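Local coordinates for protein putative DD-carboxypeptidase TP_0574 (Treponema pallidum, PDB 1O75) that binds penicillin and has zinc-stimulated carboxypeptidase activity on synthetic depsipeptides, possibly acting on peptidoglycan as a D,D-carboxypeptidase that lowers its cross-linking, at residues G75-S80 with D141-K146; S205-H210 with G321-V326; L348-A353 with Q377-G382. The protein carries 2 engineered substitutions. One frame throughout, in Å; residues are numbered along the deposited sequence. Where two conformers were deposited one is given.

Interaction 1: G75-S80 with D141-K146; sequences GEKVLS and DSEEYK
Strand 75-78 crosses strand 143-146 obliquely, their directions 129° apart. Glu-76 and Lys-146 form a hydrogen-bonded pair, the return bond from Lys-146 N to Glu-76 O (2.8 Å) lying on a carbonyl lone pair. Beyond it Val-78 N still donates to Glu-144 O (3.0 Å), but the strands then part, and one water donates to both Val-78 O and Glu-144 O.

Lys-77 and Tyr-145 are the non-hydrogen-bonded pair. With CG anti to its carbonyl carbon (chi1 -66°), Tyr-145 brings CD1 to 3.2 Å from Lys-77 N, and CE1 lies 3.7 Å from Lys-77 CB. The fully extended Lys-77 crosses Glu-143 obliquely, so that its CE, rather than the ammonium, is nearest the carboxylate, at 3.2 Å from Glu-143 OE1. Lys-77 NZ stays 4.1 Å from Glu-143 OE1, opposite charges near each other but short of a salt bridge.

Around Glu-144 and Lys-146, Val-78 turns CG2 anti to its carbonyl carbon and lays it 3.7 Å from Lys-146 N and 4.0 Å from Glu-144 CG. The extended Glu-144 carries its carboxylate on to Ser-137 and Lys-81. Lys-146 bends at its last two torsions and gives NZ to Ser-375 O of the second subunit, while Glu-76 reaches Ser-387 of that subunit.

Leu-79 and Ser-80 then face Glu-96 together, a classic beta bulge; the arrangement is that of a long, bent antiparallel strand pair within the large mixed sheet of the N-terminal part of this protein.

Interaction 2: S205-H210 with G321-V326; sequences SMESPH and GYRDVV
Neither segment pairs with the other as a strand: the 205-210 loop passes the chain just ahead of strand 325-331 with its closest alpha carbons, those of Glu-207 and Arg-323, 6.7 Å apart. His-210, its CG held in the crowded position between backbone N and carbonyl carbon, lays its imidazole on the Tyr-322 ring in a face-to-face stack, centroids 3.9 Å apart and planes only 9° from parallel. Tyr-322 CE2 sits over the centre of the imidazole, while His-210 CE1 falls toward the rim of the phenol. At the imidazole edge His-210 NE2 donates to Gly-321 O (2.8 Å, 148°); the acceptor is in the ring plane, yet the donor stands above the carbonyl plane. Tyr-251 of helix 245-252 meets Tyr-322 edge-to-face.

Arg-323, modelled in two conformers, bends at chi3 and rests NH1 3.1 Å from Glu-207 CG. The Glu-207 carboxylate lies above the guanidinium plane, with no N-H pointing at it; the salt bridge of NH1 is to Asp-211, which also accepts from Ser-208 N.

Stack and bond together fix the imidazole's rotation, and the bond requires a proton on NE2, whereas the Glu-207 and Arg-323 charges probably offer only loose electrostatic attraction.

Interaction 3: L348-A353 with Q377-G382; sequences LTIGGA and QAVSLG
Two short backbone bonds form the first shell: Ile-350 N donates to Gly-382 O (2.6 Å), and Gly-382 N returns to Ile-350 O (2.6 Å, 161°). Both donors lie in the carbonyl planes; the reciprocal bonds make Ile-350 and Gly-382 an antiparallel hydrogen-bonded pair. Gly-382 O is approached a second time, by the CA-H of Thr-349, with CA 3.0 Å away.

Side chains pack around this pair. Leu-381, its CG anti to the backbone N, sends CD1 to 3.0 Å from Ile-350 O and 3.6 Å from Gly-351 CA, while CD2 meets Ala-353 O at 3.6 Å. Ile-350 and Val-379 reach toward each other tip to tip, through CD1 and CG1, and Leu-348 CD2 lies 4.3 Å from Val-379 CG2.

Farther out, Leu-358 and Ile-339 touch Ile-350, and Val-363 touches both Leu-348 and Val-379. Asn-384 ties the two segments by its amide: ND2 donates to Leu-348 O, and OD1 accepts from Ser-380 N.

Residues 377-382 thus leave the edge of one sheet, 372-378, and join 347-351 in the other. Two sheets, joined by a chain passing from one to the other and closed over an apolar interior, are consistent with an immunoglobulin-like beta sandwich.

In the fold
The three contacts sit in separate parts of the chain, their centres 43 to 53 Å apart, and share no strand. Interactions 1 and 3 are partly buried and rest on backbone hydrogen bonds, but interaction 1 pairs two long strands of one sheet, with charged side chains bonded beyond the two strands, whereas interaction 3 takes a crossing chain from one sheet to another over aliphatic side chains. Interaction 2, at the surface, depends on a ring stack and a single side-chain bond to hold one loop against another. Interaction 1 alone reaches the second subunit, through Ser-375 and Ser-387 of that copy, which belong to the same C-terminal region that interaction 3 builds.

Interaction 1: G75-S80 with D141-K146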
loop_
_atom_site.group_PDB
_atom_site.type_symbol
_atom_site.label_atom_id
_atom_site.label_comp_id
_atom_site.label_asym_id
_atom_site.label_seq_id
_atom_site.Cartn_x
_atom_site.Cartn_y
_atom_site.Cartn_z
ATOM N N GLY B 75 -23.921 -13.696 -8.674
ATOM C CA GLY B 75 -22.792 -14.444 -9.203
ATOM C C GLY B 75 -23.161 -15.381 -10.341
ATOM O O GLY B 75 -24.341 -15.719 -10.513
ATOM N N GLU B 76 -22.159 -15.791 -11.119
ATOM C CA GLU B 76 -22.373 -16.701 -12.244
ATOM C C GLU B 76 -21.842 -18.080 -11.887
ATOM O O GLU B 76 -20.781 -18.212 -11.259
ATOM C CB GLU B 76 -21.649 -16.215 -13.493
ATOM C CG GLU B 76 -21.973 -14.810 -13.882
ATOM C CD GLU B 76 -21.235 -14.365 -15.118
ATOM O OE1 GLU B 76 -20.101 -14.836 -15.351
ATOM O OE2 GLU B 76 -21.782 -13.525 -15.853
ATOM N N LYS B 77 -22.573 -19.109 -12.301
ATOM C CA LYS B 77 -22.164 -20.476 -12.004
ATOM C C LYS B 77 -20.746 -20.769 -12.453
ATOM O O LYS B 77 -20.354 -20.478 -13.588
ATOM C CB LYS B 77 -23.108 -21.493 -12.659
ATOM C CG LYS B 77 -22.773 -22.933 -12.254
ATOM C CD LYS B 77 -23.504 -23.923 -13.145
ATOM C CE LYS B 77 -23.080 -25.354 -12.874
ATOM N NZ LYS B 77 -23.676 -26.263 -13.915
ATOM N N VAL B 78 -19.968 -21.334 -11.537
ATOM C CA VAL B 78 -18.579 -21.700 -11.835
ATOM C C VAL B 78 -18.530 -23.066 -12.541
ATOM O O VAL B 78 -19.122 -24.027 -12.055
ATOM C CB VAL B 78 -17.757 -21.808 -10.535
ATOM C CG1 VAL B 78 -16.416 -22.448 -10.824
ATOM C CG2 VAL B 78 -17.566 -20.404 -9.923
ATOM N N LEU B 79 -17.819 -23.120 -13.665
ATOM C CA LEU B 79 -17.634 -24.326 -14.466
ATOM C C LEU B 79 -16.251 -24.912 -14.189
ATOM O O LEU B 79 -16.040 -26.126 -14.286
ATOM C CB LEU B 79 -17.766 -24.006 -15.956
ATOM C CG LEU B 79 -19.166 -23.555 -16.375
ATOM C CD1 LEU B 79 -19.149 -23.168 -17.832
ATOM C CD2 LEU B 79 -20.175 -24.686 -16.125
ATOM N N SER B 80 -15.289 -24.052 -13.867
ATOM C CA SER B 80 -13.956 -24.556 -13.527
ATOM C C SER B 80 -13.160 -23.475 -12.843
ATOM O O SER B 80 -13.454 -22.290 -12.996
ATOM C CB SER B 80 -13.193 -25.024 -14.771
ATOM O OG SER B 80 -12.673 -23.935 -15.501
ATOM N N ASP B 141 -26.410 -23.986 -2.125
ATOM C CA ASP B 141 -26.766 -25.395 -2.229
ATOM C C ASP B 141 -25.592 -26.188 -2.759
ATOM O O ASP B 141 -25.721 -26.905 -3.742
ATOM C CB ASP B 141 -27.957 -25.615 -3.168
ATOM C CG ASP B 141 -29.254 -25.086 -2.601
ATOM O OD1 ASP B 141 -29.502 -25.308 -1.393
ATOM O OD2 ASP B 141 -30.024 -24.461 -3.369
ATOM N N SER B 142 -24.437 -26.033 -2.131
ATOM C CA SER B 142 -23.265 -26.788 -2.545
ATOM C C SER B 142 -22.732 -26.451 -3.941
ATOM O O SER B 142 -21.836 -27.131 -4.447
ATOM C CB SER B 142 -23.580 -28.285 -2.459
ATOM O OG SER B 142 -24.360 -28.562 -1.303
ATOM N N GLU B 143 -23.295 -25.436 -4.586
ATOM C CA GLU B 143 -22.787 -25.018 -5.894
ATOM C C GLU B 143 -22.122 -23.650 -5.708
ATOM O O GLU B 143 -22.561 -22.848 -4.884
ATOM C CB GLU B 143 -23.900 -24.904 -6.922
ATOM C CG GLU B 143 -24.326 -26.221 -7.534
ATOM C CD GLU B 143 -24.987 -26.019 -8.888
ATOM O OE1 GLU B 143 -24.253 -25.771 -9.877
ATOM O OE2 GLU B 143 -26.239 -26.094 -8.955
ATOM N N GLU B 144 -21.080 -23.386 -6.484
ATOM C CA GLU B 144 -20.322 -22.144 -6.375
ATOM C C GLU B 144 -20.604 -21.172 -7.516
ATOM O O GLU B 144 -20.769 -21.567 -8.673
ATOM C CB GLU B 144 -18.820 -22.470 -6.312
ATOM C CG GLU B 144 -17.901 -21.280 -6.035
ATOM C CD GLU B 144 -16.429 -21.663 -6.058
ATOM O OE1 GLU B 144 -16.122 -22.806 -6.452
ATOM O OE2 GLU B 144 -15.579 -20.824 -5.695
ATOM N N TYR B 145 -20.647 -19.887 -7.174
ATOM C CA TYR B 145 -20.909 -18.834 -8.149
ATOM C C TYR B 145 -19.874 -17.733 -7.996
ATOM O O TYR B 145 -19.583 -17.334 -6.887
ATOM C CB TYR B 145 -22.303 -18.251 -7.909
ATOM C CG TYR B 145 -23.424 -19.229 -8.165
ATOM C CD1 TYR B 145 -23.986 -19.356 -9.434
ATOM C CD2 TYR B 145 -23.906 -20.047 -7.142
ATOM C CE1 TYR B 145 -24.998 -20.270 -9.682
ATOM C CE2 TYR B 145 -24.919 -20.969 -7.381
ATOM C CZ TYR B 145 -25.456 -21.070 -8.656
ATOM O OH TYR B 145 -26.455 -21.984 -8.893
ATOM N N LYS B 146 -19.329 -17.263 -9.110
ATOM C CA LYS B 146 -18.343 -16.191 -9.104
ATOM C C LYS B 146 -19.078 -14.843 -9.027
ATOM O O LYS B 146 -19.893 -14.520 -9.897
ATOM C CB LYS B 146 -17.520 -16.232 -10.385
ATOM C CG LYS B 146 -16.519 -15.081 -10.559
ATOM C CD LYS B 146 -15.774 -15.240 -11.869
ATOM C CE LYS B 146 -15.419 -13.917 -12.532
ATOM N NZ LYS B 146 -14.002 -13.513 -12.304
HETATM O O HOH W 1 -20.377 -24.286 -9.932
#

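Interaction 2: S205-H210 with G321-V326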
loop_
_atom_site.group_PDB
_atom_site.type_symbol
_atom_site.label_atom_id
_atom_site.label_comp_id
_atom_site.label_asym_id
_atom_site.label_seq_id
_atom_site.Cartn_x
_atom_site.Cartn_y
_atom_site.Cartn_z
ATOM N N SER B 205 -21.172 14.524 22.904
ATOM C CA SER B 205 -19.765 14.850 23.097
ATOM C C SER B 205 -19.082 13.836 24.023
ATOM O O SER B 205 -17.917 13.992 24.367
ATOM C CB SER B 205 -19.637 16.251 23.692
ATOM O OG SER B 205 -20.424 16.352 24.870
ATOM N N MET B 206 -19.816 12.804 24.419
ATOM C CA MET B 206 -19.291 11.768 25.302
ATOM C C MET B 206 -17.955 11.239 24.766
ATOM O O MET B 206 -17.864 10.816 23.614
ATOM C CB MET B 206 -20.325 10.638 25.410
ATOM C CG MET B 206 -20.021 9.554 26.430
ATOM S SD MET B 206 -19.216 8.091 25.711
ATOM C CE MET B 206 -18.132 7.570 27.112
ATOM N N GLU B 207 -16.916 11.281 25.593
ATOM C CA GLU B 207 -15.604 10.810 25.173
ATOM C C GLU B 207 -15.261 9.443 25.739
ATOM O O GLU B 207 -15.564 9.136 26.900
ATOM C CB GLU B 207 -14.529 11.814 25.577
ATOM C CG GLU B 207 -14.730 13.192 24.979
ATOM C CD GLU B 207 -13.617 14.147 25.356
ATOM O OE1 GLU B 207 -12.745 13.730 26.146
ATOM O OE2 GLU B 207 -13.606 15.306 24.870
ATOM N N SER B 208 -14.634 8.622 24.901
ATOM C CA SER B 208 -14.221 7.272 25.267
ATOM C C SER B 208 -12.747 7.089 24.929
ATOM O O SER B 208 -12.225 7.738 24.024
ATOM C CB SER B 208 -15.024 6.239 24.490
ATOM O OG SER B 208 -16.404 6.444 24.675
ATOM N N PRO B 209 -12.056 6.202 25.661
ATOM C CA PRO B 209 -10.632 5.934 25.430
ATOM C C PRO B 209 -10.329 5.467 23.997
ATOM O O PRO B 209 -9.271 5.772 23.457
ATOM C CB PRO B 209 -10.315 4.848 26.457
ATOM C CG PRO B 209 -11.274 5.171 27.587
ATOM C CD PRO B 209 -12.550 5.454 26.833
ATOM N N HIS B 210 -11.259 4.743 23.382
ATOM C CA HIS B 210 -11.034 4.235 22.027
ATOM C C HIS B 210 -11.323 5.239 20.903
ATOM O O HIS B 210 -11.140 4.914 19.728
ATOM C CB HIS B 210 -11.861 2.954 21.788
ATOM C CG HIS B 210 -13.318 3.194 21.519
ATOM N ND1 HIS B 210 -14.196 2.170 21.238
ATOM C CD2 HIS B 210 -14.055 4.331 21.513
ATOM C CE1 HIS B 210 -15.411 2.662 21.077
ATOM N NE2 HIS B 210 -15.354 3.971 21.239
ATOM N N GLY B 321 -20.655 4.043 18.364
ATOM C CA GLY B 321 -19.857 4.003 19.574
ATOM C C GLY B 321 -18.641 4.888 19.604
ATOM O O GLY B 321 -17.910 4.890 20.600
ATOM N N TYR B 322 -18.409 5.629 18.521
ATOM C CA TYR B 322 -17.264 6.514 18.447
ATOM C C TYR B 322 -17.663 7.976 18.290
ATOM O O TYR B 322 -18.698 8.300 17.700
ATOM C CB TYR B 322 -16.370 6.166 17.245
ATOM C CG TYR B 322 -15.613 4.863 17.373
ATOM C CD1 TYR B 322 -16.218 3.651 17.054
ATOM C CD2 TYR B 322 -14.292 4.850 17.824
ATOM C CE1 TYR B 322 -15.516 2.428 17.180
ATOM C CE2 TYR B 322 -13.576 3.635 17.955
ATOM C CZ TYR B 322 -14.201 2.437 17.628
ATOM O OH TYR B 322 -13.515 1.247 17.742
ATOM N N ARG B 323 -16.822 8.856 18.809
ATOM C CA ARG B 323 -17.050 10.284 18.693
ATOM C C ARG B 323 -16.909 10.592 17.192
ATOM O O ARG B 323 -16.144 9.920 16.489
ATOM C CB ARG B 323 -15.985 11.022 19.510
ATOM C CG ARG B 323 -16.234 12.512 19.717
ATOM C CD ARG B 323 -15.424 13.044 20.903
ATOM N NE ARG B 323 -13.986 13.091 20.638
ATOM C CZ ARG B 323 -13.058 12.537 21.414
ATOM N NH1 ARG B 323 -13.410 11.881 22.507
ATOM N NH2 ARG B 323 -11.774 12.652 21.104
ATOM N N ASP B 324 -17.659 11.569 16.687
ATOM C CA ASP B 324 -17.556 11.927 15.263
ATOM C C ASP B 324 -16.114 12.367 14.967
ATOM O O ASP B 324 -15.442 12.945 15.814
ATOM C CB ASP B 324 -18.511 13.075 14.896
ATOM C CG ASP B 324 -19.980 12.638 14.794
ATOM O OD1 ASP B 324 -20.301 11.449 15.022
ATOM O OD2 ASP B 324 -20.831 13.495 14.474
ATOM N N VAL B 325 -15.621 12.072 13.773
ATOM C CA VAL B 325 -14.282 12.506 13.404
ATOM C C VAL B 325 -14.491 13.550 12.329
ATOM O O VAL B 325 -15.026 13.237 11.268
ATOM C CB VAL B 325 -13.465 11.356 12.823
ATOM C CG1 VAL B 325 -12.117 11.888 12.320
ATOM C CG2 VAL B 325 -13.288 10.273 13.898
ATOM N N VAL B 326 -14.062 14.779 12.586
ATOM C CA VAL B 326 -14.273 15.855 11.628
ATOM C C VAL B 326 -12.971 16.229 10.957
ATOM O O VAL B 326 -11.970 16.462 11.627
ATOM C CB VAL B 326 -14.874 17.126 12.323
ATOM C CG1 VAL B 326 -15.127 18.224 11.298
ATOM C CG2 VAL B 326 -16.190 16.770 13.024
#

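Interaction 3: L348-A353 with Q377-G382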
loop_
_atom_site.group_PDB
_atom_site.type_symbol
_atom_site.label_atom_id
_atom_site.label_comp_id
_atom_site.label_asym_id
_atom_site.label_seq_id
_atom_site.Cartn_x
_atom_site.Cartn_y
_atom_site.Cartn_z
ATOM N N LEU B 348 11.735 16.457 -20.769
ATOM C CA LEU B 348 10.291 16.596 -20.631
ATOM C C LEU B 348 9.953 18.012 -21.092
ATOM O O LEU B 348 10.398 18.995 -20.498
ATOM C CB LEU B 348 9.876 16.383 -19.167
ATOM C CG LEU B 348 8.487 16.832 -18.696
ATOM C CD1 LEU B 348 7.415 16.366 -19.658
ATOM C CD2 LEU B 348 8.235 16.283 -17.297
ATOM N N THR B 349 9.179 18.116 -22.167
ATOM C CA THR B 349 8.816 19.420 -22.700
ATOM C C THR B 349 7.400 19.838 -22.318
ATOM O O THR B 349 6.426 19.161 -22.649
ATOM C CB THR B 349 8.963 19.446 -24.240
ATOM O OG1 THR B 349 10.337 19.232 -24.591
ATOM C CG2 THR B 349 8.508 20.786 -24.802
ATOM N N ILE B 350 7.300 20.968 -21.623
ATOM C CA ILE B 350 6.016 21.497 -21.180
ATOM C C ILE B 350 5.662 22.826 -21.839
ATOM O O ILE B 350 6.401 23.805 -21.736
ATOM C CB ILE B 350 5.997 21.687 -19.650
ATOM C CG1 ILE B 350 5.999 20.321 -18.966
ATOM C CG2 ILE B 350 4.782 22.491 -19.234
ATOM C CD1 ILE B 350 5.779 20.386 -17.483
ATOM N N GLY B 351 4.518 22.851 -22.512
ATOM C CA GLY B 351 4.075 24.062 -23.168
ATOM C C GLY B 351 2.566 24.165 -23.121
ATOM O O GLY B 351 1.904 23.292 -22.568
ATOM N N GLY B 352 2.023 25.238 -23.690
ATOM C CA GLY B 352 0.581 25.419 -23.712
ATOM C C GLY B 352 -0.013 26.084 -22.484
ATOM O O GLY B 352 -1.183 26.481 -22.492
ATOM N N ALA B 353 0.784 26.214 -21.428
ATOM C CA ALA B 353 0.300 26.830 -20.201
ATOM C C ALA B 353 1.100 28.065 -19.813
ATOM O O ALA B 353 2.238 28.251 -20.239
ATOM C CB ALA B 353 0.325 25.816 -19.064
ATOM N N GLN B 377 9.273 15.593 -9.337
ATOM C CA GLN B 377 10.357 16.427 -9.844
ATOM C C GLN B 377 9.853 17.807 -10.225
ATOM O O GLN B 377 8.946 17.937 -11.049
ATOM C CB GLN B 377 11.018 15.777 -11.066
ATOM C CG GLN B 377 11.923 14.621 -10.720
ATOM C CD GLN B 377 12.976 15.011 -9.707
ATOM O OE1 GLN B 377 13.771 15.925 -9.939
ATOM N NE2 GLN B 377 12.985 14.321 -8.572
ATOM N N ALA B 378 10.446 18.833 -9.619
ATOM C CA ALA B 378 10.062 20.211 -9.898
ATOM C C ALA B 378 10.182 20.449 -11.391
ATOM O O ALA B 378 11.068 19.899 -12.047
ATOM C CB ALA B 378 10.961 21.171 -9.137
ATOM N N VAL B 379 9.292 21.267 -11.932
ATOM C CA VAL B 379 9.308 21.547 -13.357
ATOM C C VAL B 379 8.846 22.962 -13.682
ATOM O O VAL B 379 8.160 23.610 -12.885
ATOM C CB VAL B 379 8.432 20.517 -14.115
ATOM C CG1 VAL B 379 7.916 21.102 -15.412
ATOM C CG2 VAL B 379 9.246 19.273 -14.401
ATOM N N SER B 380 9.245 23.429 -14.862
ATOM C CA SER B 380 8.891 24.756 -15.346
ATOM C C SER B 380 8.483 24.650 -16.809
ATOM O O SER B 380 8.548 23.575 -17.410
ATOM C CB SER B 380 10.087 25.703 -15.215
ATOM O OG SER B 380 10.576 25.709 -13.885
ATOM N N LEU B 381 8.062 25.775 -17.378
ATOM C CA LEU B 381 7.639 25.825 -18.770
ATOM C C LEU B 381 8.832 25.606 -19.710
ATOM O O LEU B 381 9.952 26.042 -19.423
ATOM C CB LEU B 381 6.976 27.180 -19.041
ATOM C CG LEU B 381 6.373 27.475 -20.413
ATOM C CD1 LEU B 381 5.328 26.428 -20.785
ATOM C CD2 LEU B 381 5.751 28.862 -20.370
ATOM N N GLY B 382 8.594 24.917 -20.824
ATOM C CA GLY B 382 9.660 24.662 -21.780
ATOM C C GLY B 382 10.215 23.244 -21.780
ATOM O O GLY B 382 9.475 22.272 -21.931
#